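Local atomic coordinates of phosphonate monoester hydrolase (Ruegeria pomeroyi, PDB entry 4UPK), a protein that belongs to the sulfatase family of the alkaline phosphatase clan and is a hydrolase, modelled here as an assembly of four chains. Residues A[56-61]-A[254-259]; A[187-192]-A[243-248]; A[200-205]-A[306-311]; A[311-316]-A[348-353]. All coordinates share one frame; numbering follows the deposited sequence.

Overall arrangement
The four contacts illustrate how several loops can pack around one long helix, 303-333. Contacts 3 and 4 use the helix directly, sharing A311; contact 1 and the 243-248 side of contact 2 also rest on it, while 187-192 leans on helix 169-177. Contacts 2 and 4 are buried; contacts 1 and 3 are partly buried. The centre of contact 4 lies about 13 Å from the centre of the chain, against 21 to 23 Å for the centres of the others. Their chemistry also differs: a tyrosine hydroxyl bonded to backbone in contact 1, proline and valine packing with a bridging water in contact 2, methyl groups in contact 3, and a CH-pi contact in contact 4.

Contact 1 (A[56-61]-A[254-259]); sequences HVELPH and TMYDPA
Y256 meets the residues leading into helix 60-67 with its ring and phenol oxygen, and that oxygen ends on the backbone of E58. The amide of E58 donates to it, with E58 N lying 2.9 Å from Y256 OH and the bond almost straight at 172°. T318 of helix 303-333 completes the arrangement: its hydroxyl is hydrogen-bonded both to the phenol oxygen and to E58 O, so a single tyrosine and a single threonine serve the two backbone polar groups of E58.

This end of the ring is the tight part. V57 is buried, and its first torsion of 63° sets CG1 between the backbone N and the carbonyl carbon and CG2 anti to that N. V57 CG2 thereby comes within 3.6 Å of Y256 OH and 4.0 Å of Y256 CE2. The ring is also sandwiched: M255 CG lies 3.5 Å above the centre of one face of the Y256 ring, while H56 O approaches the opposite face, offset toward the rim. L314 of helix 303-333 adds a further neighbour.

The looser side belongs to the side chain of E58. E58 CB touches the phenol oxygen, at 3.6 Å from Y256 OH, but the residue is exposed and its bent chain brings no carboxylate bond to the tyrosine. Just beyond, L59 is the N-cap of helix 60-67. The whole is a loop-to-loop junction on a long helix, within the alpha/beta fold of the sulfatase family.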
# COMPACT_ATOMS: atom_id res chain seq x y z
N HIS A 56 21.57 -15.10 46.59
CA HIS A 56 20.75 -14.20 47.41
C HIS A 56 19.30 -14.12 46.95
O HIS A 56 18.55 -13.27 47.44
CB HIS A 56 21.41 -12.81 47.48
CG HIS A 56 22.80 -12.87 48.02
ND1 HIS A 56 23.89 -12.97 47.18
CD2 HIS A 56 23.23 -12.98 49.31
CE1 HIS A 56 24.95 -13.06 47.97
NE2 HIS A 56 24.60 -13.08 49.26
N VAL A 57 18.90 -15.02 46.03
CA VAL A 57 17.55 -15.05 45.48
C VAL A 57 17.14 -16.49 45.08
O VAL A 57 17.96 -17.25 44.55
CB VAL A 57 17.34 -13.99 44.33
CG1 VAL A 57 18.25 -14.25 43.12
CG2 VAL A 57 15.87 -13.88 43.91
N GLU A 58 15.88 -16.85 45.35
CA GLU A 58 15.34 -18.16 45.02
C GLU A 58 14.65 -18.09 43.69
O GLU A 58 13.66 -17.39 43.55
CB GLU A 58 14.35 -18.66 46.10
CG GLU A 58 14.86 -18.63 47.54
CD GLU A 58 16.15 -19.37 47.82
OE1 GLU A 58 16.27 -20.54 47.41
OE2 GLU A 58 17.04 -18.78 48.48
N LEU A 59 15.19 -18.82 42.69
CA LEU A 59 14.62 -18.91 41.34
C LEU A 59 14.52 -20.41 40.95
O LEU A 59 15.09 -20.81 39.92
CB LEU A 59 15.43 -18.09 40.32
CG LEU A 59 15.58 -16.57 40.58
CD1 LEU A 59 16.51 -15.93 39.55
CD2 LEU A 59 14.21 -15.85 40.58
N PRO A 60 13.80 -21.26 41.73
CA PRO A 60 13.79 -22.70 41.44
C PRO A 60 13.25 -23.16 40.11
O PRO A 60 13.78 -24.13 39.58
CB PRO A 60 12.99 -23.28 42.61
CG PRO A 60 12.14 -22.16 43.07
CD PRO A 60 13.05 -20.99 42.97
N HIS A 61 12.19 -22.52 39.60
CA HIS A 61 11.57 -22.93 38.34
C HIS A 61 12.42 -22.59 37.13
O HIS A 61 12.57 -23.44 36.24
CB HIS A 61 10.12 -22.45 38.23
CG HIS A 61 9.23 -23.07 39.25
ND1 HIS A 61 8.85 -24.39 39.15
CD2 HIS A 61 8.69 -22.54 40.36
CE1 HIS A 61 8.06 -24.61 40.19
NE2 HIS A 61 7.95 -23.53 40.95
N THR A 254 9.28 -8.41 52.12
CA THR A 254 10.29 -8.56 53.17
C THR A 254 10.92 -9.96 53.22
O THR A 254 11.67 -10.24 54.15
CB THR A 254 9.70 -8.19 54.53
OG1 THR A 254 8.49 -8.91 54.70
CG2 THR A 254 9.49 -6.69 54.70
N MET A 255 10.66 -10.82 52.22
CA MET A 255 11.25 -12.17 52.19
C MET A 255 12.78 -12.19 52.28
O MET A 255 13.33 -13.07 52.91
CB MET A 255 10.67 -13.02 51.06
CG MET A 255 11.45 -13.00 49.75
SD MET A 255 10.78 -14.10 48.48
CE MET A 255 10.70 -15.59 49.33
N TYR A 256 13.43 -11.16 51.70
CA TYR A 256 14.88 -10.97 51.73
C TYR A 256 15.21 -9.78 52.63
O TYR A 256 14.61 -8.71 52.51
CB TYR A 256 15.48 -10.81 50.31
CG TYR A 256 15.15 -11.96 49.38
CD1 TYR A 256 15.44 -13.28 49.73
CD2 TYR A 256 14.50 -11.74 48.17
CE1 TYR A 256 15.11 -14.34 48.89
CE2 TYR A 256 14.17 -12.79 47.32
CZ TYR A 256 14.47 -14.09 47.69
OH TYR A 256 14.14 -15.14 46.86
N ASP A 257 16.12 -10.00 53.58
CA ASP A 257 16.55 -8.99 54.53
C ASP A 257 17.56 -8.07 53.83
O ASP A 257 18.60 -8.57 53.41
CB ASP A 257 17.17 -9.66 55.77
CG ASP A 257 17.59 -8.76 56.92
OD1 ASP A 257 17.49 -7.52 56.78
OD2 ASP A 257 18.03 -9.30 57.94
N PRO A 258 17.28 -6.74 53.73
CA PRO A 258 18.25 -5.81 53.08
C PRO A 258 19.62 -5.75 53.78
O PRO A 258 20.62 -5.47 53.12
CB PRO A 258 17.53 -4.47 53.16
CG PRO A 258 16.07 -4.80 53.29
CD PRO A 258 16.08 -6.00 54.18
N ALA A 259 19.65 -6.05 55.09
CA ALA A 259 20.85 -6.07 55.93
C ALA A 259 21.77 -7.26 55.66
O ALA A 259 22.93 -7.22 56.06
CB ALA A 259 20.46 -6.03 57.40

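Contact 2 (A[187-192]-A[243-248]); sequences QVYVPR and HPPLVA
P245 and V247 face Y189 and P191, one proline-valine pair of alternate positions set against a tyrosine-proline pair. Ahead of them, H243 ND1 donates to P244 O at 2.8 Å. The donor lies in the carbonyl plane, on a lone pair of P244 O, and that oxygen in turn lies close to the plane of the imidazole; the carbonyl belongs to the cis peptide bond before P245. The ring of P245 then packs on Y189: P245 CB is 3.9 Å from Y189 CB, and P245 CD sits over one face of the aromatic ring, toward its rim.

L246 turns its side chain from the interface but contributes its carbonyl. A water donates to L246 O and, at 2.7 Å from the water oxygen, to Y189 O, joining the two loops.

V247 splits its methyls between two neighbours. With a first torsion of 67°, V247 CG1 comes to the edge of the tyrosine ring and within 3.4 Å of Y189 O, while V247 CG2 lies 3.9 Å from P191 CG. The phenol of Y189 is hydrogen-bonded to Y185, and its ring touches W171 of helix 169-177. On the other flank, L246 packs on L309, V312 and L316, placing the junction between helices 169-177 and 303-333.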
# COMPACT_ATOMS: atom_id res chain seq x y z
N GLN A 187 -1.93 5.00 42.68
CA GLN A 187 -2.15 4.60 44.07
C GLN A 187 -1.91 3.10 44.33
O GLN A 187 -1.58 2.71 45.44
CB GLN A 187 -3.55 5.01 44.55
CG GLN A 187 -3.77 6.53 44.68
CD GLN A 187 -5.23 6.90 44.88
OE1 GLN A 187 -6.06 6.11 45.35
NE2 GLN A 187 -5.58 8.14 44.53
N VAL A 188 -2.10 2.28 43.30
CA VAL A 188 -1.94 0.82 43.28
C VAL A 188 -0.46 0.40 43.62
O VAL A 188 -0.24 -0.62 44.25
CB VAL A 188 -2.39 0.31 41.87
CG1 VAL A 188 -1.95 -1.12 41.58
CG2 VAL A 188 -3.89 0.47 41.66
N TYR A 189 0.51 1.22 43.23
CA TYR A 189 1.96 0.98 43.38
C TYR A 189 2.60 1.51 44.66
O TYR A 189 3.80 1.30 44.89
CB TYR A 189 2.69 1.52 42.13
CG TYR A 189 2.28 0.82 40.86
CD1 TYR A 189 2.68 -0.48 40.59
CD2 TYR A 189 1.43 1.45 39.95
CE1 TYR A 189 2.29 -1.14 39.43
CE2 TYR A 189 1.03 0.80 38.77
CZ TYR A 189 1.47 -0.49 38.52
OH TYR A 189 1.12 -1.15 37.37
N VAL A 190 1.80 2.21 45.49
CA VAL A 190 2.25 2.79 46.76
C VAL A 190 2.31 1.66 47.81
O VAL A 190 1.30 0.98 48.03
CB VAL A 190 1.36 3.99 47.21
CG1 VAL A 190 1.81 4.56 48.55
CG2 VAL A 190 1.33 5.10 46.15
N PRO A 191 3.49 1.41 48.43
CA PRO A 191 3.59 0.37 49.47
C PRO A 191 2.75 0.74 50.69
O PRO A 191 2.66 1.93 51.05
CB PRO A 191 5.08 0.34 49.81
CG PRO A 191 5.78 1.04 48.68
CD PRO A 191 4.79 2.09 48.27
N ARG A 192 2.11 -0.25 51.30
CA ARG A 192 1.28 -0.06 52.48
C ARG A 192 2.10 0.60 53.59
O ARG A 192 3.16 0.09 53.97
CB ARG A 192 0.73 -1.41 52.98
CG ARG A 192 -0.49 -1.33 53.88
CD ARG A 192 -1.05 -2.73 54.12
NE ARG A 192 -1.50 -3.41 52.88
CZ ARG A 192 -1.90 -4.68 52.82
NH1 ARG A 192 -1.92 -5.43 53.91
NH2 ARG A 192 -2.29 -5.20 51.66
N HIS A 243 10.46 -4.68 38.16
CA HIS A 243 10.55 -3.40 37.43
C HIS A 243 9.92 -2.31 38.30
O HIS A 243 8.92 -2.60 38.96
CB HIS A 243 9.75 -3.50 36.11
CG HIS A 243 9.94 -2.39 35.11
ND1 HIS A 243 9.32 -1.15 35.28
CD2 HIS A 243 10.54 -2.42 33.90
CE1 HIS A 243 9.65 -0.44 34.20
NE2 HIS A 243 10.37 -1.16 33.34
N PRO A 244 10.46 -1.05 38.30
CA PRO A 244 9.83 0.02 39.09
C PRO A 244 8.39 0.31 38.63
O PRO A 244 8.07 0.03 37.48
CB PRO A 244 10.77 1.22 38.86
CG PRO A 244 11.50 0.92 37.61
CD PRO A 244 11.66 -0.55 37.58
N PRO A 245 7.49 0.89 39.47
CA PRO A 245 7.66 1.30 40.88
C PRO A 245 7.77 0.05 41.73
O PRO A 245 6.87 -0.79 41.71
CB PRO A 245 6.39 2.13 41.18
CG PRO A 245 5.73 2.37 39.84
CD PRO A 245 6.12 1.19 39.01
N LEU A 246 8.92 -0.10 42.39
CA LEU A 246 9.25 -1.24 43.23
C LEU A 246 8.34 -1.40 44.44
O LEU A 246 8.39 -0.61 45.38
CB LEU A 246 10.74 -1.26 43.63
CG LEU A 246 11.77 -1.45 42.51
CD1 LEU A 246 13.18 -1.32 43.05
CD2 LEU A 246 11.60 -2.82 41.82
N VAL A 247 7.48 -2.41 44.37
CA VAL A 247 6.54 -2.82 45.39
C VAL A 247 6.26 -4.30 45.17
O VAL A 247 6.11 -4.72 44.03
CB VAL A 247 5.25 -1.92 45.48
CG1 VAL A 247 4.34 -2.03 44.25
CG2 VAL A 247 4.49 -2.17 46.78
N ALA A 248 6.24 -5.09 46.26
CA ALA A 248 5.98 -6.53 46.18
C ALA A 248 4.85 -6.92 47.12
O ALA A 248 4.77 -6.38 48.23
CB ALA A 248 7.24 -7.33 46.50
O HOH W 1 6.39 1.82 44.65

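Contact 3 (A[200-205]-A[306-311]); sequences RLNGPA and IQTLRA
A type I beta turn, R200 to G203, docks on helix 303-333 through its two central residues: L201 and N202 meet T308 and L309. The turn is closed by G203 N donating to R200 O at 3.2 Å; both central side chains point toward the helix.

T308 CG2 is the methyl that both turn residues share. T308 CG2 lies 3.5 Å from N202 CB and 3.9 Å from L201 CD2, and the amide carbon N202 CG is 3.7 Å from the same T308 CG2. N202 crosses the threonine at about a right angle. In T308 the methyl is anti to the backbone N, which turns it outward to the loop, whereas OG1 (first torsion -57°) folds back along the helix and bonds to E304 O. The threonine thus offers carbon to the turn and spends its hydroxyl within its own helix.

L309 enters from the next position. L309 CD1 lies 3.8 Å from L201 CD2, the two leucines also crossing nearly perpendicular. T305, one turn earlier, extends the surface under L201, and V312, one turn later, that under N202.

N202 O accepts from N253 ND2 of another loop, and R200 forms a salt bridge with D194 of its own loop. The attachment to the helix is thus apolar, mostly between methyl and methylene groups; its orientation probably depends on the turn and on the bonds to its neighbours.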
# COMPACT_ATOMS: atom_id res chain seq x y z
N ARG A 200 6.33 3.36 54.55
CA ARG A 200 7.25 2.24 54.69
C ARG A 200 7.73 1.83 53.30
O ARG A 200 6.91 1.48 52.44
CB ARG A 200 6.55 1.08 55.47
CG ARG A 200 7.37 -0.21 55.65
CD ARG A 200 8.65 -0.05 56.44
NE ARG A 200 8.40 0.14 57.87
CZ ARG A 200 9.34 0.15 58.80
NH1 ARG A 200 10.62 0.01 58.47
NH2 ARG A 200 9.01 0.31 60.08
N LEU A 201 9.05 1.92 53.08
CA LEU A 201 9.71 1.64 51.79
C LEU A 201 9.44 0.23 51.25
O LEU A 201 9.09 0.09 50.07
CB LEU A 201 11.22 1.98 51.84
CG LEU A 201 12.03 2.08 50.51
CD1 LEU A 201 11.42 3.08 49.53
CD2 LEU A 201 13.49 2.43 50.81
N ASN A 202 9.58 -0.80 52.11
CA ASN A 202 9.30 -2.19 51.74
C ASN A 202 7.97 -2.67 52.31
O ASN A 202 7.81 -3.86 52.62
CB ASN A 202 10.47 -3.13 52.07
CG ASN A 202 10.87 -3.18 53.52
OD1 ASN A 202 10.34 -2.46 54.37
ND2 ASN A 202 11.83 -4.06 53.82
N GLY A 203 7.02 -1.74 52.42
CA GLY A 203 5.67 -2.02 52.86
C GLY A 203 5.01 -2.95 51.85
O GLY A 203 5.33 -2.91 50.66
N PRO A 204 4.15 -3.88 52.30
CA PRO A 204 3.49 -4.79 51.32
C PRO A 204 2.60 -4.03 50.31
O PRO A 204 2.10 -2.96 50.61
CB PRO A 204 2.67 -5.73 52.21
CG PRO A 204 2.41 -4.96 53.46
CD PRO A 204 3.64 -4.10 53.67
N ALA A 205 2.43 -4.57 49.11
CA ALA A 205 1.57 -3.92 48.11
C ALA A 205 0.11 -3.91 48.58
O ALA A 205 -0.27 -4.75 49.41
CB ALA A 205 1.70 -4.64 46.77
N ILE A 306 18.97 1.83 49.37
CA ILE A 306 19.51 1.05 48.25
C ILE A 306 19.30 -0.45 48.43
O ILE A 306 18.78 -1.10 47.52
CB ILE A 306 20.99 1.46 47.94
CG1 ILE A 306 21.05 2.89 47.35
CG2 ILE A 306 21.70 0.47 47.02
CD1 ILE A 306 22.37 3.65 47.66
N GLN A 307 19.62 -0.98 49.63
CA GLN A 307 19.47 -2.40 49.96
C GLN A 307 18.01 -2.88 50.03
O GLN A 307 17.71 -4.03 49.70
CB GLN A 307 20.28 -2.77 51.21
CG GLN A 307 21.80 -2.59 51.06
CD GLN A 307 22.44 -3.48 50.04
OE1 GLN A 307 22.49 -3.17 48.85
NE2 GLN A 307 22.98 -4.60 50.48
N THR A 308 17.10 -1.97 50.43
CA THR A 308 15.67 -2.23 50.53
C THR A 308 15.07 -2.43 49.15
O THR A 308 14.38 -3.42 48.93
CB THR A 308 14.98 -1.17 51.42
OG1 THR A 308 15.61 -1.17 52.70
CG2 THR A 308 13.51 -1.43 51.59
N LEU A 309 15.39 -1.51 48.22
CA LEU A 309 14.97 -1.55 46.82
C LEU A 309 15.48 -2.84 46.18
O LEU A 309 14.74 -3.49 45.45
CB LEU A 309 15.56 -0.33 46.08
CG LEU A 309 14.62 0.86 45.91
CD1 LEU A 309 14.41 1.60 47.21
CD2 LEU A 309 15.14 1.78 44.84
N ARG A 310 16.75 -3.21 46.47
CA ARG A 310 17.43 -4.41 46.01
C ARG A 310 16.72 -5.68 46.51
O ARG A 310 16.48 -6.58 45.71
CB ARG A 310 18.92 -4.37 46.41
CG ARG A 310 19.73 -3.48 45.48
CD ARG A 310 21.12 -3.10 45.99
NE ARG A 310 22.05 -4.23 46.11
CZ ARG A 310 22.81 -4.71 45.12
NH1 ARG A 310 22.76 -4.16 43.91
NH2 ARG A 310 23.63 -5.74 45.34
N ALA A 311 16.30 -5.70 47.81
CA ALA A 311 15.54 -6.81 48.40
C ALA A 311 14.12 -6.93 47.79
O ALA A 311 13.65 -8.05 47.59
CB ALA A 311 15.44 -6.63 49.92

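Contact 4 (A[311-316]-A[348-353]); sequences AVYLGL and HGEMLG
L352 lies on the ring of Y313, presenting one methyl to an aromatic face. L352 CD1 stands 3.7 Å from the centroid of the Y313 ring, 19° off the normal, a CH-pi contact displaced toward the rim; the other methyl follows, with L352 CD2 3.8 Å from Y313 CD1. E350 adds a looser touch, E350 CG being 4.0 Å from Y313 CE2 and oblique to the ring.

The next shell fixes these groups. E350 runs out with CG anti to the backbone N and then bends at its second torsion, 43°, which turns the carboxylate back along its own loop. There E350 OE2 accepts from L352 N at 2.9 Å, on the anti side and close to the carboxylate plane, and it also bonds to G359 N. Two amides thus grip this buried oxygen, and one of them belongs to the leucine that packs on the tyrosine. At the far end of the ring, Y313 OH is hydrogen-bonded to Q43 O and R45 N.

Outside this, R310 NH1 bonds to L352 O and links the loop to the preceding helical turn. Helix 303-333 here touches both helix 46-49, through Y313 and L314 on C48, and the loop that follows strand 340-346.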
# COMPACT_ATOMS: atom_id res chain seq x y z
N ALA A 311 16.30 -5.70 47.81
CA ALA A 311 15.54 -6.81 48.40
C ALA A 311 14.12 -6.93 47.79
O ALA A 311 13.65 -8.05 47.59
CB ALA A 311 15.44 -6.63 49.92
N VAL A 312 13.44 -5.79 47.51
CA VAL A 312 12.11 -5.74 46.89
C VAL A 312 12.16 -6.30 45.47
O VAL A 312 11.33 -7.12 45.11
CB VAL A 312 11.46 -4.32 46.99
CG1 VAL A 312 10.19 -4.22 46.13
CG2 VAL A 312 11.17 -3.95 48.45
N TYR A 313 13.17 -5.87 44.68
CA TYR A 313 13.46 -6.31 43.31
C TYR A 313 13.64 -7.84 43.25
O TYR A 313 13.03 -8.49 42.40
CB TYR A 313 14.72 -5.59 42.79
CG TYR A 313 15.24 -6.10 41.46
CD1 TYR A 313 16.17 -7.14 41.41
CD2 TYR A 313 14.86 -5.51 40.27
CE1 TYR A 313 16.68 -7.61 40.19
CE2 TYR A 313 15.36 -5.97 39.04
CZ TYR A 313 16.27 -7.01 39.01
OH TYR A 313 16.78 -7.46 37.81
N LEU A 314 14.48 -8.40 44.15
CA LEU A 314 14.73 -9.83 44.24
C LEU A 314 13.47 -10.61 44.63
O LEU A 314 13.26 -11.71 44.12
CB LEU A 314 15.90 -10.16 45.19
CG LEU A 314 17.29 -9.62 44.84
CD1 LEU A 314 18.26 -9.85 45.98
CD2 LEU A 314 17.83 -10.25 43.55
N GLY A 315 12.62 -10.02 45.47
CA GLY A 315 11.35 -10.61 45.90
C GLY A 315 10.34 -10.73 44.76
O GLY A 315 9.67 -11.75 44.65
N LEU A 316 10.30 -9.72 43.85
CA LEU A 316 9.47 -9.69 42.63
C LEU A 316 9.94 -10.72 41.61
O LEU A 316 9.09 -11.32 40.93
CB LEU A 316 9.43 -8.28 42.01
CG LEU A 316 8.63 -7.22 42.76
CD1 LEU A 316 8.96 -5.80 42.22
CD2 LEU A 316 7.14 -7.50 42.68
N HIS A 348 16.49 -6.52 28.80
CA HIS A 348 17.65 -5.74 29.24
C HIS A 348 17.85 -6.03 30.73
O HIS A 348 17.06 -6.74 31.36
CB HIS A 348 17.41 -4.21 29.03
CG HIS A 348 16.11 -3.73 29.61
ND1 HIS A 348 14.98 -3.64 28.83
CD2 HIS A 348 15.78 -3.45 30.89
CE1 HIS A 348 13.99 -3.33 29.65
NE2 HIS A 348 14.43 -3.18 30.90
N GLY A 349 18.92 -5.45 31.28
CA GLY A 349 19.28 -5.54 32.67
C GLY A 349 18.85 -4.33 33.47
O GLY A 349 17.98 -3.55 33.06
N GLU A 350 19.46 -4.18 34.64
CA GLU A 350 19.14 -3.19 35.64
C GLU A 350 20.41 -2.95 36.44
O GLU A 350 20.98 -3.93 36.92
CB GLU A 350 18.05 -3.79 36.57
CG GLU A 350 17.65 -2.97 37.79
CD GLU A 350 17.47 -1.49 37.56
OE1 GLU A 350 16.62 -1.13 36.73
OE2 GLU A 350 18.26 -0.69 38.12
N MET A 351 20.87 -1.68 36.58
CA MET A 351 22.08 -1.36 37.37
C MET A 351 21.93 -1.71 38.84
O MET A 351 22.86 -2.25 39.44
CB MET A 351 22.53 0.08 37.17
CG MET A 351 23.08 0.33 35.78
SD MET A 351 24.42 -0.77 35.25
CE MET A 351 25.78 -0.23 36.37
N LEU A 352 20.74 -1.45 39.41
CA LEU A 352 20.36 -1.79 40.79
C LEU A 352 21.30 -1.19 41.86
O LEU A 352 21.59 -1.82 42.89
CB LEU A 352 20.22 -3.32 40.91
CG LEU A 352 19.18 -3.84 41.86
CD1 LEU A 352 17.78 -3.61 41.32
CD2 LEU A 352 19.42 -5.31 42.17
N GLY A 353 21.74 0.05 41.62
CA GLY A 353 22.61 0.75 42.55
C GLY A 353 24.08 0.62 42.18
O GLY A 353 24.90 1.38 42.71